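Local coordinates for protein tartrate dehydrogenase/decarboxylase (Pseudomonas putida, PDB 3FLK) that oxidises tartrate with NAD, converts meso-tartrate to D-glycerate and decarboxylates D-malate oxidatively to pyruvate, using a magnesium or manganese ion, at residues Asp50-His55 / Asp82-His87; Gly92-Phe97 / Leu279-His284; Phe163-Val168 / Asp204-Ala209. The protein carries 1 engineered substitution. All coordinates share one frame; numbering follows the deposited sequence.

Interaction 1 (Asp50-His55 / Asp82-His87). With NAI (1,4-dihydronicotinamide adenine dinucleotide), chain F.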
loop_
_atom_site.group_PDB
_atom_site.type_symbol
_atom_site.label_atom_id
_atom_site.label_comp_id
_atom_site.label_asym_id
_atom_site.label_seq_id
_atom_site.Cartn_x
_atom_site.Cartn_y
_atom_site.Cartn_z
ATOM N N ASP A 50 14.615 -17.730 19.447
ATOM C CA ASP A 50 15.503 -18.598 20.229
ATOM C C ASP A 50 14.791 -19.147 21.467
ATOM O O ASP A 50 14.931 -20.326 21.801
ATOM C CB ASP A 50 16.785 -17.861 20.631
ATOM C CG ASP A 50 17.892 -17.989 19.592
ATOM O OD1 ASP A 50 17.674 -18.614 18.529
ATOM O OD2 ASP A 50 18.996 -17.460 19.846
ATOM N N TYR A 51 14.019 -18.289 22.130
ATOM C CA TYR A 51 13.192 -18.702 23.259
ATOM C C TYR A 51 12.106 -19.680 22.809
ATOM O O TYR A 51 11.761 -20.607 23.542
ATOM C CB TYR A 51 12.569 -17.485 23.953
ATOM C CG TYR A 51 11.926 -17.795 25.292
ATOM C CD1 TYR A 51 12.668 -17.755 26.472
ATOM C CD2 TYR A 51 10.572 -18.118 25.377
ATOM C CE1 TYR A 51 12.080 -18.037 27.704
ATOM C CE2 TYR A 51 9.973 -18.402 26.604
ATOM C CZ TYR A 51 10.733 -18.359 27.761
ATOM O OH TYR A 51 10.142 -18.639 28.971
ATOM N N TYR A 52 11.582 -19.472 21.601
ATOM C CA TYR A 52 10.566 -20.357 21.036
ATOM C C TYR A 52 11.100 -21.764 20.754
ATOM O O TYR A 52 10.416 -22.752 21.015
ATOM C CB TYR A 52 9.961 -19.756 19.761
ATOM C CG TYR A 52 8.789 -20.545 19.210
ATOM C CD1 TYR A 52 7.483 -20.261 19.608
ATOM C CD2 TYR A 52 8.986 -21.579 18.294
ATOM C CE1 TYR A 52 6.405 -20.985 19.110
ATOM C CE2 TYR A 52 7.917 -22.308 17.790
ATOM C CZ TYR A 52 6.629 -22.005 18.200
ATOM O OH TYR A 52 5.567 -22.724 17.703
ATOM N N LEU A 53 12.313 -21.849 20.213
ATOM C CA LEU A 53 12.912 -23.140 19.865
ATOM C C LEU A 53 13.230 -23.990 21.101
ATOM O O LEU A 53 13.298 -25.219 21.015
ATOM C CB LEU A 53 14.166 -22.946 19.005
ATOM C CG LEU A 53 14.000 -22.356 17.599
ATOM C CD1 LEU A 53 15.365 -22.103 16.974
ATOM C CD2 LEU A 53 13.149 -23.244 16.690
ATOM N N GLN A 54 13.406 -23.324 22.239
ATOM C CA GLN A 54 13.709 -23.981 23.507
ATOM C C GLN A 54 12.446 -24.344 24.294
ATOM O O GLN A 54 12.374 -25.415 24.903
ATOM C CB GLN A 54 14.619 -23.083 24.356
ATOM C CG GLN A 54 15.198 -23.751 25.608
ATOM C CD GLN A 54 16.016 -22.796 26.470
ATOM O OE1 GLN A 54 16.685 -21.894 25.963
ATOM N NE2 GLN A 54 15.969 -23.002 27.782
ATOM N N HIS A 55 11.454 -23.457 24.274
ATOM C CA HIS A 55 10.291 -23.590 25.152
ATOM C C HIS A 55 8.973 -23.918 24.448
ATOM O O HIS A 55 7.999 -24.295 25.102
ATOM C CB HIS A 55 10.138 -22.335 26.014
ATOM C CG HIS A 55 11.344 -22.029 26.846
ATOM N ND1 HIS A 55 11.536 -22.562 28.102
ATOM C CD2 HIS A 55 12.425 -21.253 26.598
ATOM C CE1 HIS A 55 12.679 -22.122 28.595
ATOM N NE2 HIS A 55 13.238 -21.325 27.702
ATOM N N ASP A 82 13.258 -18.403 8.939
ATOM C CA ASP A 82 14.049 -19.623 8.720
ATOM C C ASP A 82 13.740 -20.706 9.758
ATOM O O ASP A 82 13.845 -21.899 9.467
ATOM C CB ASP A 82 15.554 -19.310 8.722
ATOM C CG ASP A 82 16.421 -20.548 8.489
ATOM O OD1 ASP A 82 16.324 -21.155 7.400
ATOM O OD2 ASP A 82 17.206 -20.910 9.396
ATOM N N LYS A 83 13.357 -20.286 10.961
ATOM C CA LYS A 83 13.141 -21.215 12.069
ATOM C C LYS A 83 11.707 -21.238 12.597
ATOM O O LYS A 83 11.235 -22.275 13.068
ATOM C CB LYS A 83 14.120 -20.920 13.214
ATOM C CG LYS A 83 15.583 -21.242 12.890
ATOM C CD LYS A 83 15.846 -22.747 12.907
ATOM C CE LYS A 83 17.169 -23.096 12.237
ATOM N NZ LYS A 83 18.351 -22.634 13.026
ATOM N N VAL A 84 11.028 -20.092 12.532
ATOM C CA VAL A 84 9.671 -19.946 13.075
ATOM C C VAL A 84 8.813 -19.124 12.108
ATOM O O VAL A 84 9.229 -18.046 11.688
ATOM C CB VAL A 84 9.682 -19.251 14.472
ATOM C CG1 VAL A 84 8.265 -19.121 15.048
ATOM C CG2 VAL A 84 10.583 -19.990 15.454
ATOM N N PRO A 85 7.621 -19.637 11.739
ATOM C CA PRO A 85 6.696 -18.890 10.877
ATOM C C PRO A 85 6.402 -17.475 11.398
ATOM O O PRO A 85 6.306 -17.269 12.611
ATOM C CB PRO A 85 5.432 -19.753 10.902
ATOM C CG PRO A 85 5.956 -21.144 11.107
ATOM C CD PRO A 85 7.078 -20.964 12.091
ATOM N N ASP A 86 6.276 -16.517 10.479
ATOM C CA ASP A 86 6.072 -15.104 10.830
ATOM C C ASP A 86 4.773 -14.840 11.599
ATOM O O ASP A 86 4.731 -13.962 12.461
ATOM C CB ASP A 86 6.131 -14.215 9.582
ATOM C CG ASP A 86 7.560 -13.926 9.120
ATOM O OD1 ASP A 86 8.519 -14.154 9.894
ATOM O OD2 ASP A 86 7.721 -13.467 7.968
ATOM N N HIS A 87 3.720 -15.595 11.292
ATOM C CA HIS A 87 2.447 -15.418 11.995
ATOM C C HIS A 87 2.514 -15.953 13.425
ATOM O O HIS A 87 1.859 -15.420 14.317
ATOM C CB HIS A 87 1.268 -16.017 11.214
ATOM C CG HIS A 87 1.261 -17.513 11.160
ATOM N ND1 HIS A 87 2.021 -18.230 10.263
ATOM C CD2 HIS A 87 0.572 -18.427 11.886
ATOM C CE1 HIS A 87 1.811 -19.522 10.443
ATOM N NE2 HIS A 87 0.933 -19.668 11.420
HETATM P PA NAI F . 12.337 -5.782 7.675
HETATM O O1A NAI F . 11.936 -4.432 8.135
HETATM O O2A NAI F . 12.983 -6.565 8.744
HETATM O O5B NAI F . 13.353 -5.636 6.447
HETATM C C5B NAI F . 12.969 -5.106 5.198
HETATM C C4B NAI F . 14.192 -4.583 4.452
HETATM O O4B NAI F . 14.640 -3.382 5.051
HETATM C C3B NAI F . 15.353 -5.567 4.489
HETATM O O3B NAI F . 15.976 -5.569 3.227
HETATM C C2B NAI F . 16.277 -5.000 5.549
HETATM O O2B NAI F . 17.634 -5.270 5.277
HETATM C C1B NAI F . 15.970 -3.512 5.528
HETATM N N9A NAI F . 16.099 -2.920 6.870
HETATM C C8A NAI F . 15.225 -3.051 7.919
HETATM N N7A NAI F . 15.714 -2.351 8.966
HETATM C C5A NAI F . 16.878 -1.778 8.607
HETATM C C6A NAI F . 17.778 -0.967 9.291
HETATM N N6A NAI F . 17.544 -0.612 10.551
HETATM N N1A NAI F . 18.914 -0.524 8.641
HETATM C C2A NAI F . 19.158 -0.880 7.332
HETATM N N3A NAI F . 18.252 -1.681 6.663
HETATM C C4A NAI F . 17.136 -2.128 7.289
HETATM O O3 NAI F . 11.001 -6.492 7.100
HETATM P PN NAI F . 10.866 -7.924 6.368
HETATM O O1N NAI F . 12.116 -8.283 5.665
HETATM O O2N NAI F . 9.621 -7.853 5.568
HETATM O O5D NAI F . 10.618 -8.937 7.583
HETATM C C5D NAI F . 11.681 -9.564 8.273
HETATM C C4D NAI F . 11.171 -10.162 9.584
HETATM O O4D NAI F . 10.839 -9.127 10.491
HETATM C C3D NAI F . 9.914 -11.006 9.421
HETATM O O3D NAI F . 10.036 -12.111 10.283
HETATM C C2D NAI F . 8.790 -10.102 9.897
HETATM O O2D NAI F . 7.709 -10.827 10.436
HETATM C C1D NAI F . 9.505 -9.272 10.953
HETATM N N1N NAI F . 8.927 -7.941 11.223
HETATM C C2N NAI F . 8.718 -7.605 12.532
HETATM C C3N NAI F . 8.201 -6.360 12.870
HETATM C C7N NAI F . 8.238 -5.921 14.306
HETATM O O7N NAI F . 8.876 -6.734 15.266
HETATM N N7N NAI F . 7.664 -4.769 14.651
HETATM C C4N NAI F . 7.898 -5.452 11.854
HETATM C C5N NAI F . 8.118 -5.798 10.521
HETATM C C6N NAI F . 8.639 -7.054 10.213
#
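Val-84 sets a methyl, CG1, over the ring face of Tyr-52 where the helix 49-55 meets the loop leading into the helix 86-91. Val-84 CG1 lies 4.3 Å from the centroid of the Tyr-52 ring and 16° off its normal, a CH-pi contact displaced toward the CD2 rim. The other methyl, Val-84 CG2, comes closer to a single ring atom, 3.6 Å from Tyr-52 CD2. With CG1 anti to the backbone N of Val-84 (chi1 -179°), both branches of the valine point at the tyrosine. The next residue, Leu-53, extends the apolar patch in two directions: its CD2 reaches Val-84 CG2 at 4.3 Å, while its CD1 rests against the aliphatic stem of Lys-83, 4.1 Å from Lys-83 CB. The leucine and lysine side chains cross at about a right angle, and the bend at chi2 of the lysine (-75°) keeps CD, like CB and CG, against the same methyl. No hydrogen bond links the two segments, which meet through carbon alone, with Val-84 buried and Leu-53 and Lys-83 at the surface.

Beyond this patch the loop delivers Asp-86 to the cofactor. The ribose hydroxyl O3D of NAI donates to Asp-86 OD1 over 2.6 Å, while OD2 is taken by His-223 NE2 of the second subunit. With an alanine in place of Asp-86, O3D would probably lose its acceptor and His-223 of the second subunit its carboxylate partner. Pro-85 precedes the helix as its N-cap residue, and Ser-89 OG binds the backbone O of Asp-86. The Tyr-52/Val-84 patch is packing beside the site, whereas Asp-86, at the start of helix 86-91, lines the nicotinamide-ribose end of the dinucleotide pocket of this isocitrate/isopropylmalate dehydrogenase family member, which Asn-194 of the second subunit helps to complete.

Interaction 2 (Gly92-Phe97 / Leu279-His284). With NAI (1,4-dihydronicotinamide adenine dinucleotide), chain F.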
loop_
_atom_site.group_PDB
_atom_site.type_symbol
_atom_site.label_atom_id
_atom_site.label_comp_id
_atom_site.label_asym_id
_atom_site.label_seq_id
_atom_site.Cartn_x
_atom_site.Cartn_y
_atom_site.Cartn_z
ATOM N N GLY A 92 2.529 -14.334 18.796
ATOM C CA GLY A 92 2.942 -14.869 20.087
ATOM C C GLY A 92 3.713 -13.893 20.956
ATOM O O GLY A 92 4.031 -14.207 22.106
ATOM N N SER A 93 4.015 -12.710 20.418
ATOM C CA SER A 93 4.810 -11.725 21.150
ATOM C C SER A 93 4.292 -10.286 21.024
ATOM O O SER A 93 3.528 -9.829 21.877
ATOM C CB SER A 93 6.291 -11.824 20.753
ATOM O OG SER A 93 6.472 -11.555 19.374
ATOM N N LEU A 94 4.704 -9.581 19.970
ATOM C CA LEU A 94 4.416 -8.149 19.823
ATOM C C LEU A 94 2.921 -7.825 19.772
ATOM O O LEU A 94 2.473 -6.856 20.386
ATOM C CB LEU A 94 5.138 -7.563 18.600
ATOM C CG LEU A 94 4.889 -6.094 18.221
ATOM C CD1 LEU A 94 5.280 -5.112 19.330
ATOM C CD2 LEU A 94 5.619 -5.765 16.941
ATOM N N LEU A 95 2.158 -8.637 19.046
ATOM C CA LEU A 95 0.715 -8.421 18.939
ATOM C C LEU A 95 -0.011 -8.632 20.270
ATOM O O LEU A 95 -1.022 -7.979 20.533
ATOM C CB LEU A 95 0.112 -9.260 17.807
ATOM C CG LEU A 95 -0.120 -8.563 16.454
ATOM C CD1 LEU A 95 0.947 -7.533 16.082
ATOM C CD2 LEU A 95 -0.281 -9.570 15.332
ATOM N N LYS A 96 0.520 -9.521 21.111
ATOM C CA LYS A 96 0.024 -9.677 22.481
ATOM C C LYS A 96 0.299 -8.436 23.336
ATOM O O LYS A 96 -0.565 -8.015 24.107
ATOM C CB LYS A 96 0.599 -10.933 23.144
ATOM C CG LYS A 96 -0.063 -12.228 22.689
ATOM C CD LYS A 96 0.413 -13.426 23.505
ATOM C CE LYS A 96 -0.329 -14.689 23.095
ATOM N NZ LYS A 96 0.195 -15.904 23.777
ATOM N N PHE A 97 1.495 -7.858 23.201
ATOM C CA PHE A 97 1.824 -6.588 23.857
ATOM C C PHE A 97 0.831 -5.499 23.455
ATOM O O PHE A 97 0.254 -4.828 24.308
ATOM C CB PHE A 97 3.237 -6.100 23.494
ATOM C CG PHE A 97 4.361 -6.965 24.009
ATOM C CD1 PHE A 97 4.214 -7.743 25.151
ATOM C CD2 PHE A 97 5.592 -6.960 23.361
ATOM C CE1 PHE A 97 5.270 -8.524 25.621
ATOM C CE2 PHE A 97 6.653 -7.734 23.824
ATOM C CZ PHE A 97 6.492 -8.515 24.957
ATOM N N LEU A 279 4.744 0.838 24.521
ATOM C CA LEU A 279 5.858 0.145 23.884
ATOM C C LEU A 279 6.481 0.998 22.785
ATOM O O LEU A 279 5.780 1.582 21.955
ATOM C CB LEU A 279 5.405 -1.211 23.333
ATOM C CG LEU A 279 6.461 -2.137 22.716
ATOM C CD1 LEU A 279 6.112 -3.585 22.981
ATOM C CD2 LEU A 279 6.615 -1.890 21.222
ATOM N N PHE A 280 7.808 1.056 22.787
ATOM C CA PHE A 280 8.539 1.884 21.840
ATOM C C PHE A 280 9.532 1.030 21.059
ATOM O O PHE A 280 10.326 0.287 21.640
ATOM C CB PHE A 280 9.207 3.061 22.563
ATOM C CG PHE A 280 8.225 3.950 23.288
ATOM C CD1 PHE A 280 7.721 5.094 22.681
ATOM C CD2 PHE A 280 7.776 3.620 24.568
ATOM C CE1 PHE A 280 6.795 5.907 23.343
ATOM C CE2 PHE A 280 6.855 4.422 25.234
ATOM C CZ PHE A 280 6.366 5.567 24.622
ATOM N N GLU A 281 9.449 1.131 19.734
ATOM C CA GLU A 281 10.158 0.242 18.823
ATOM C C GLU A 281 10.367 0.925 17.473
ATOM O O GLU A 281 9.640 1.861 17.130
ATOM C CB GLU A 281 9.361 -1.058 18.618
ATOM C CG GLU A 281 8.014 -0.851 17.922
ATOM C CD GLU A 281 7.347 -2.130 17.448
ATOM O OE1 GLU A 281 8.040 -3.139 17.199
ATOM O OE2 GLU A 281 6.107 -2.117 17.313
ATOM N N PRO A 282 11.368 0.469 16.700
ATOM C CA PRO A 282 11.430 0.906 15.310
ATOM C C PRO A 282 10.269 0.362 14.478
ATOM O O PRO A 282 9.654 -0.644 14.846
ATOM C CB PRO A 282 12.753 0.321 14.811
ATOM C CG PRO A 282 13.093 -0.767 15.749
ATOM C CD PRO A 282 12.491 -0.415 17.063
ATOM N N VAL A 283 9.968 1.037 13.372
ATOM C CA VAL A 283 9.016 0.520 12.394
ATOM C C VAL A 283 9.543 -0.785 11.774
ATOM O O VAL A 283 8.785 -1.739 11.584
ATOM C CB VAL A 283 8.696 1.562 11.287
ATOM C CG1 VAL A 283 7.850 0.941 10.178
ATOM C CG2 VAL A 283 7.975 2.771 11.876
ATOM N N HIS A 284 10.846 -0.824 11.493
ATOM C CA HIS A 284 11.469 -1.965 10.800
ATOM C C HIS A 284 11.409 -3.287 11.572
ATOM O O HIS A 284 11.217 -3.306 12.786
ATOM C CB HIS A 284 12.915 -1.637 10.395
ATOM C CG HIS A 284 13.863 -1.497 11.551
ATOM N ND1 HIS A 284 14.216 -2.554 12.363
ATOM C CD2 HIS A 284 14.566 -0.430 12.000
ATOM C CE1 HIS A 284 15.074 -2.139 13.277
ATOM N NE2 HIS A 284 15.305 -0.854 13.077
HETATM P PA NAI F . 12.337 -5.782 7.675
HETATM O O1A NAI F . 11.936 -4.432 8.135
HETATM O O2A NAI F . 12.983 -6.565 8.744
HETATM O O5B NAI F . 13.353 -5.636 6.447
HETATM C C5B NAI F . 12.969 -5.106 5.198
HETATM C C4B NAI F . 14.192 -4.583 4.452
HETATM O O4B NAI F . 14.640 -3.382 5.051
HETATM C C3B NAI F . 15.353 -5.567 4.489
HETATM O O3B NAI F . 15.976 -5.569 3.227
HETATM C C2B NAI F . 16.277 -5.000 5.549
HETATM O O2B NAI F . 17.634 -5.270 5.277
HETATM C C1B NAI F . 15.970 -3.512 5.528
HETATM N N9A NAI F . 16.099 -2.920 6.870
HETATM C C8A NAI F . 15.225 -3.051 7.919
HETATM N N7A NAI F . 15.714 -2.351 8.966
HETATM C C5A NAI F . 16.878 -1.778 8.607
HETATM C C6A NAI F . 17.778 -0.967 9.291
HETATM N N6A NAI F . 17.544 -0.612 10.551
HETATM N N1A NAI F . 18.914 -0.524 8.641
HETATM C C2A NAI F . 19.158 -0.880 7.332
HETATM N N3A NAI F . 18.252 -1.681 6.663
HETATM C C4A NAI F . 17.136 -2.128 7.289
HETATM O O3 NAI F . 11.001 -6.492 7.100
HETATM P PN NAI F . 10.866 -7.924 6.368
HETATM O O1N NAI F . 12.116 -8.283 5.665
HETATM O O2N NAI F . 9.621 -7.853 5.568
HETATM O O5D NAI F . 10.618 -8.937 7.583
HETATM C C5D NAI F . 11.681 -9.564 8.273
HETATM C C4D NAI F . 11.171 -10.162 9.584
HETATM O O4D NAI F . 10.839 -9.127 10.491
HETATM C C3D NAI F . 9.914 -11.006 9.421
HETATM O O3D NAI F . 10.036 -12.111 10.283
HETATM C C2D NAI F . 8.790 -10.102 9.897
HETATM O O2D NAI F . 7.709 -10.827 10.436
HETATM C C1D NAI F . 9.505 -9.272 10.953
HETATM N N1N NAI F . 8.927 -7.941 11.223
HETATM C C2N NAI F . 8.718 -7.605 12.532
HETATM C C3N NAI F . 8.201 -6.360 12.870
HETATM C C7N NAI F . 8.238 -5.921 14.306
HETATM O O7N NAI F . 8.876 -6.734 15.266
HETATM N N7N NAI F . 7.664 -4.769 14.651
HETATM C C4N NAI F . 7.898 -5.452 11.854
HETATM C C5N NAI F . 8.118 -5.798 10.521
HETATM C C6N NAI F . 8.639 -7.054 10.213
#
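Leu-94 and Glu-281 approach from opposite directions and meet beside the carboxamide of the nicotinamide. Leu-94 CD2 touches Glu-281 OE1 at 3.6 Å and lies only 3.2 Å from NAI N7N. NAI N7N donates to Glu-281 OE1 over 3.0 Å, with an N-H...O angle of 156°, so the leucine methyl packs beside the bond that fixes the carboxamide. The other methyl, Leu-94 CD1, lies between Glu-281 OE2 (3.7 Å) and Leu-279 CD2 (4.0 Å). Having CG anti to the backbone N (chi1 176°) sends the leucine out from the helix toward both partners.

On the same helix, the Phe-97 ring meets Leu-279 CD1 obliquely, with Phe-97 CD2 3.4 Å from that methyl, and the two side chains cross at about a right angle. This joins the first turn of helix 94-100 to strand 278-282, which runs through the middle of the large mixed sheet of the isocitrate/isopropylmalate dehydrogenase fold, between strands 72-77 and 266-270.

Further out, Arg-98, a residue of the oxalate pocket, forms a salt bridge with Glu-281 OE2 and probably holds the carboxylate in place. An ammonium ion, probably from the crystallisation liquor, also binds Glu-281 OE1, as well as the backbone O atoms of Pro-282 and His-284. Past the strand end, the His-284 ring lies between Pro-282 CB on one face and the adenine amino group, NAI N6A, 3.2 Å above the other.

Interaction 3 (Phe163-Val168 / Asp204-Ala209)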
loop_
_atom_site.group_PDB
_atom_site.type_symbol
_atom_site.label_atom_id
_atom_site.label_comp_id
_atom_site.label_asym_id
_atom_site.label_seq_id
_atom_site.Cartn_x
_atom_site.Cartn_y
_atom_site.Cartn_z
ATOM N N PHE A 163 -14.119 -4.365 13.120
ATOM C CA PHE A 163 -14.042 -2.962 13.510
ATOM C C PHE A 163 -15.160 -2.681 14.513
ATOM O O PHE A 163 -16.289 -3.151 14.335
ATOM C CB PHE A 163 -14.173 -2.052 12.285
ATOM C CG PHE A 163 -13.037 -2.182 11.300
ATOM C CD1 PHE A 163 -11.991 -1.264 11.300
ATOM C CD2 PHE A 163 -13.017 -3.219 10.369
ATOM C CE1 PHE A 163 -10.936 -1.375 10.386
ATOM C CE2 PHE A 163 -11.965 -3.344 9.456
ATOM C CZ PHE A 163 -10.926 -2.418 9.464
ATOM N N THR A 164 -14.840 -1.951 15.578
ATOM C CA THR A 164 -15.831 -1.594 16.601
ATOM C C THR A 164 -15.974 -0.079 16.673
ATOM O O THR A 164 -15.050 0.645 16.305
ATOM C CB THR A 164 -15.454 -2.138 18.002
ATOM O OG1 THR A 164 -14.210 -1.568 18.433
ATOM C CG2 THR A 164 -15.339 -3.662 17.992
ATOM N N ARG A 165 -17.129 0.400 17.136
ATOM C CA ARG A 165 -17.309 1.837 17.356
ATOM C C ARG A 165 -16.286 2.364 18.358
ATOM O O ARG A 165 -15.697 3.422 18.143
ATOM C CB ARG A 165 -18.727 2.179 17.825
ATOM C CG ARG A 165 -18.944 3.681 17.987
ATOM C CD ARG A 165 -20.370 4.040 18.369
ATOM N NE ARG A 165 -21.250 4.041 17.208
ATOM C CZ ARG A 165 -22.334 4.802 17.080
ATOM N NH1 ARG A 165 -22.680 5.653 18.040
ATOM N NH2 ARG A 165 -23.066 4.719 15.980
ATOM N N ARG A 166 -16.078 1.615 19.439
ATOM C CA ARG A 166 -15.122 1.991 20.479
ATOM C C ARG A 166 -13.714 2.184 19.915
ATOM O O ARG A 166 -13.110 3.238 20.109
ATOM C CB ARG A 166 -15.117 0.969 21.621
ATOM C CG ARG A 166 -16.408 0.949 22.436
ATOM C CD ARG A 166 -16.269 0.089 23.685
ATOM N NE ARG A 166 -17.486 0.114 24.497
ATOM C CZ ARG A 166 -18.465 -0.787 24.423
ATOM N NH1 ARG A 166 -18.382 -1.808 23.579
ATOM N NH2 ARG A 166 -19.530 -0.668 25.206
ATOM N N GLY A 167 -13.218 1.175 19.200
ATOM C CA GLY A 167 -11.881 1.208 18.604
ATOM C C GLY A 167 -11.707 2.228 17.491
ATOM O O GLY A 167 -10.670 2.891 17.403
ATOM N N VAL A 168 -12.713 2.348 16.631
ATOM C CA VAL A 168 -12.668 3.303 15.530
ATOM C C VAL A 168 -12.731 4.747 16.053
ATOM O O VAL A 168 -11.917 5.588 15.661
ATOM C CB VAL A 168 -13.768 3.016 14.467
ATOM C CG1 VAL A 168 -13.922 4.183 13.505
ATOM C CG2 VAL A 168 -13.441 1.730 13.692
ATOM N N ASP A 204 -15.516 5.530 7.191
ATOM C CA ASP A 204 -15.859 6.848 6.640
ATOM C C ASP A 204 -16.975 7.542 7.428
ATOM O O ASP A 204 -16.887 8.738 7.714
ATOM C CB ASP A 204 -16.267 6.733 5.168
ATOM C CG ASP A 204 -15.115 6.326 4.260
ATOM O OD1 ASP A 204 -13.988 6.117 4.759
ATOM O OD2 ASP A 204 -15.344 6.219 3.038
ATOM N N LYS A 205 -18.015 6.784 7.773
ATOM C CA LYS A 205 -19.149 7.304 8.541
ATOM C C LYS A 205 -18.706 7.827 9.910
ATOM O O LYS A 205 -19.114 8.915 10.328
ATOM C CB LYS A 205 -20.221 6.222 8.699
ATOM C CG LYS A 205 -21.603 6.742 9.038
ATOM C CD LYS A 205 -22.614 5.603 9.065
ATOM C CE LYS A 205 -24.027 6.118 9.286
ATOM N NZ LYS A 205 -25.038 5.038 9.077
ATOM N N ARG A 206 -17.865 7.058 10.597
ATOM C CA ARG A 206 -17.348 7.469 11.903
ATOM C C ARG A 206 -16.369 8.645 11.800
ATOM O O ARG A 206 -16.300 9.473 12.707
ATOM C CB ARG A 206 -16.697 6.294 12.645
ATOM C CG ARG A 206 -17.623 5.104 12.956
ATOM C CD ARG A 206 -18.969 5.527 13.559
ATOM N NE ARG A 206 -18.826 6.222 14.838
ATOM C CZ ARG A 206 -19.776 6.965 15.404
ATOM N NH1 ARG A 206 -20.953 7.127 14.808
ATOM N NH2 ARG A 206 -19.543 7.559 16.567
ATOM N N THR A 207 -15.619 8.706 10.700
ATOM C CA THR A 207 -14.695 9.814 10.440
ATOM C C THR A 207 -15.471 11.123 10.274
ATOM O O THR A 207 -15.131 12.132 10.895
ATOM C CB THR A 207 -13.802 9.553 9.201
ATOM O OG1 THR A 207 -13.163 8.277 9.329
ATOM C CG2 THR A 207 -12.729 10.626 9.071
ATOM N N GLU A 208 -16.522 11.084 9.455
ATOM C CA GLU A 208 -17.432 12.219 9.274
ATOM C C GLU A 208 -18.025 12.676 10.603
ATOM O O GLU A 208 -18.087 13.874 10.879
ATOM C CB GLU A 208 -18.560 11.859 8.304
ATOM C CG GLU A 208 -18.132 11.751 6.852
ATOM C CD GLU A 208 -19.171 11.058 5.981
ATOM O OE1 GLU A 208 -20.376 11.382 6.104
ATOM O OE2 GLU A 208 -18.777 10.191 5.167
ATOM N N ALA A 209 -18.446 11.713 11.420
ATOM C CA ALA A 209 -19.008 11.984 12.742
ATOM C C ALA A 209 -18.000 12.656 13.677
ATOM O O ALA A 209 -18.356 13.566 14.430
ATOM C CB ALA A 209 -19.542 10.703 13.365
#
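Arg-206 leaves its helix toward Val-168, and its CB packs 3.6 Å from Val-168 CG1. The next atom, Arg-206 CG, stays 3.9 Å from Val-168 CG1. Bends at chi2 (-47°) and chi3 (-62°) then fold the chain over, bringing its flat end against that of Arg-165. Arg-206 NE lies 4.0 Å from Arg-165 CG. Arg-206 CZ is 3.7 Å from Arg-165 NE. Arg-206 NH1 ends 3.4 Å from Arg-165 NH2; both are donors and make no bond. Arg-206 NH2 stays beside the Arg-165 guanidinium while forming a salt bridge with Asp-169. The two guanidinium groups are stacked face to face with planes only 13° apart, although the side chains bearing them cross at about a right angle. Arg-165 has a carboxylate of its own, its NE forming a salt bridge with Glu-155 of the second subunit. These anions probably offset the cost of bringing like charges together.

The contact pairs the start of helix 165-181 with helix 199-211, two neighbours among the alternating strands and helices that lead to the edge strand 218-223 of the large sheet. Strand 156-164, just before the first helix, continues as an antiparallel ladder into the second subunit, part of the intersubunit arm known in this dehydrogenase family.

At the junction of strand and helix, Thr-164 acts as N-cap, its OG1 accepting from Gly-167 N over 3.0 Å; Glu-138 binds the same hydroxyl. On the far face of the Arg-206 guanidinium, Ala-209 CB lies toward the rim.

Overall arrangement
From the N terminus, interaction 1 closes first, bringing the loop before helix 86-91 back against helix 49-55 and enclosing strand 72-77. The next helix in the chain, 94-100, opens interaction 2, whose partner strand 278-282 arrives some 180 residues later beside that same strand 72-77. Interaction 3 is nested wholly inside this long loop, and no contacts cross. Interactions 1 and 2 both touch NAI, although their centres lie 16 Å apart. Interaction 3 is remote, its centre 25 Å from that of interaction 2 and 36 Å from that of interaction 1, but like interaction 1 it borders the second subunit.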